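Local coordinates for protein acetyltransferase PA1377 (Pseudomonas aeruginosa, PDB 2VI7) that probably acts as an N-acetyltransferase of the GNAT (GCN5-related) family, transferring an acetyl group to an amine, at residues Q33-P38 and T126-N131. Sequence-based numbering, arbitrary orientation.
Sequences QVLQMP and TVYTDN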
loop_
_atom_site.group_PDB
_atom_site.type_symbol
_atom_site.label_atom_id
_atom_site.label_comp_id
_atom_site.label_asym_id
_atom_site.label_seq_id
_atom_site.Cartn_x
_atom_site.Cartn_y
_atom_site.Cartn_z
ATOM N N GLN A 33 -5.182 16.337 7.080
ATOM C CA GLN A 33 -5.013 15.221 8.009
ATOM C C GLN A 33 -5.138 13.841 7.345
ATOM O O GLN A 33 -5.085 12.801 8.015
ATOM C CB GLN A 33 -5.981 15.359 9.188
ATOM C CG GLN A 33 -5.713 16.596 10.050
ATOM C CD GLN A 33 -4.395 16.523 10.837
ATOM O OE1 GLN A 33 -3.371 16.062 10.334
ATOM N NE2 GLN A 33 -4.424 16.999 12.077
ATOM N N VAL A 34 -5.302 13.851 6.023
ATOM C CA VAL A 34 -5.373 12.635 5.213
ATOM C C VAL A 34 -4.353 12.843 4.082
ATOM O O VAL A 34 -3.351 13.539 4.285
ATOM C CB VAL A 34 -6.820 12.369 4.651
ATOM C CG1 VAL A 34 -7.735 11.920 5.782
ATOM C CG2 VAL A 34 -7.401 13.612 4.011
ATOM N N LEU A 35 -4.575 12.254 2.911
ATOM C CA LEU A 35 -3.630 12.419 1.803
ATOM C C LEU A 35 -4.257 13.066 0.575
ATOM O O LEU A 35 -3.649 13.106 -0.495
ATOM C CB LEU A 35 -3.015 11.069 1.418
ATOM C CG LEU A 35 -1.987 10.446 2.366
ATOM C CD1 LEU A 35 -1.674 9.007 1.967
ATOM C CD2 LEU A 35 -0.746 11.297 2.345
ATOM N N GLN A 36 -5.473 13.578 0.748
ATOM C CA GLN A 36 -6.215 14.241 -0.322
ATOM C C GLN A 36 -5.627 15.602 -0.683
ATOM O O GLN A 36 -4.910 16.222 0.106
ATOM C CB GLN A 36 -7.675 14.459 0.093
ATOM C CG GLN A 36 -8.483 13.211 0.360
ATOM C CD GLN A 36 -8.732 12.409 -0.888
ATOM O OE1 GLN A 36 -8.961 12.967 -1.968
ATOM N NE2 GLN A 36 -8.709 11.090 -0.751
ATOM N N MET A 37 -5.960 16.062 -1.885
ATOM C CA MET A 37 -5.517 17.356 -2.385
ATOM C C MET A 37 -6.721 18.296 -2.429
ATOM O O MET A 37 -7.846 17.859 -2.694
ATOM C CB MET A 37 -4.929 17.210 -3.799
ATOM C CG MET A 37 -3.543 16.575 -3.861
ATOM S SD MET A 37 -2.262 17.625 -3.123
ATOM C CE MET A 37 -1.766 18.584 -4.537
ATOM N N PRO A 38 -6.513 19.594 -2.139
ATOM C CA PRO A 38 -7.659 20.504 -2.187
ATOM C C PRO A 38 -8.022 20.856 -3.630
ATOM O O PRO A 38 -7.387 20.381 -4.577
ATOM C CB PRO A 38 -7.177 21.711 -1.376
ATOM C CG PRO A 38 -5.713 21.728 -1.640
ATOM C CD PRO A 38 -5.331 20.265 -1.561
ATOM N N THR A 126 -3.144 4.368 8.716
ATOM C CA THR A 126 -1.957 5.156 9.027
ATOM C C THR A 126 -2.550 6.456 9.530
ATOM O O THR A 126 -3.627 6.848 9.108
ATOM C CB THR A 126 -1.062 5.439 7.781
ATOM O OG1 THR A 126 -1.835 6.095 6.771
ATOM C CG2 THR A 126 -0.462 4.153 7.232
ATOM N N VAL A 127 -1.861 7.102 10.455
ATOM C CA VAL A 127 -2.336 8.356 11.019
ATOM C C VAL A 127 -1.110 9.197 11.377
ATOM O O VAL A 127 -0.082 8.673 11.813
ATOM C CB VAL A 127 -3.249 8.092 12.283
ATOM C CG1 VAL A 127 -2.568 7.177 13.253
ATOM C CG2 VAL A 127 -3.534 9.358 13.016
ATOM N N TYR A 128 -1.197 10.502 11.165
ATOM C CA TYR A 128 -0.077 11.383 11.481
ATOM C C TYR A 128 0.259 11.312 12.962
ATOM O O TYR A 128 -0.631 11.400 13.795
ATOM C CB TYR A 128 -0.435 12.799 11.062
ATOM C CG TYR A 128 -0.526 12.919 9.555
ATOM C CD1 TYR A 128 -1.654 13.452 8.936
ATOM C CD2 TYR A 128 0.520 12.475 8.739
ATOM C CE1 TYR A 128 -1.740 13.540 7.537
ATOM C CE2 TYR A 128 0.441 12.554 7.343
ATOM C CZ TYR A 128 -0.691 13.089 6.751
ATOM O OH TYR A 128 -0.781 13.175 5.376
ATOM N N THR A 129 1.542 11.157 13.285
ATOM C CA THR A 129 1.984 11.024 14.678
ATOM C C THR A 129 1.549 12.102 15.666
ATOM O O THR A 129 1.498 11.848 16.874
ATOM C CB THR A 129 3.519 10.906 14.792
ATOM O OG1 THR A 129 4.132 12.087 14.266
ATOM C CG2 THR A 129 4.017 9.697 14.050
ATOM N N ASP A 130 1.224 13.293 15.176
ATOM C CA ASP A 130 0.816 14.378 16.068
ATOM C C ASP A 130 -0.692 14.632 16.090
ATOM O O ASP A 130 -1.148 15.617 16.677
ATOM C CB ASP A 130 1.562 15.664 15.691
ATOM C CG ASP A 130 1.158 16.209 14.325
ATOM O OD1 ASP A 130 0.435 15.508 13.583
ATOM O OD2 ASP A 130 1.573 17.346 13.992
ATOM N N ASN A 131 -1.467 13.751 15.453
ATOM C CA ASN A 131 -2.928 13.888 15.426
ATOM C C ASN A 131 -3.500 13.086 16.595
ATOM O O ASN A 131 -3.925 11.948 16.428
ATOM C CB ASN A 131 -3.487 13.357 14.103
ATOM C CG ASN A 131 -4.959 13.706 13.900
ATOM O OD1 ASN A 131 -5.630 14.215 14.802
ATOM N ND2 ASN A 131 -5.470 13.422 12.705
HETATM O O HOH W 1 -4.109 11.754 10.577
#
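Tyr128 meets Gln33, Val34 and Leu35, and Asn131 meets Gln33, where the loop after helix 28-31 faces the end of strand 122-128 in this GNAT fold. One direct hydrogen bond joins the segments. Tyr128 OH donates to Val34 O at 2.8 Å, from above the carbonyl plane and with a C=O...OH angle of 137°.

Water adds a second link. It donates to Gln33 O (2.9 Å) and accepts from Tyr128 N and from Asn131 ND2 (3.0 Å). A type I turn from Tyr128 to Asn131, closed by Asn131 N to Tyr128 O, brings both donors to this water. Asn131 is also the N-cap residue of helix 132-140.

The side chain of Gln33 packs through its flat amide. It bends at chi2 (-68°), and the amide stacks on that of Asn131 with the planes 1° apart; Gln33 CD lies 3.8 Å from Asn131 ND2. Gln33 CA and C lie at the edge of the Tyr128 ring, near its plane, with Gln33 C 3.4 Å from Tyr128 CE1.

Arg155 makes a cation-pi contact with Tyr128 and a hydrogen bond to Gln33 OE1. Arg82 of the second subunit packs on Tyr128. A separate van der Waals contact puts Leu35 CD2 3.6 Å from Tyr128 OH.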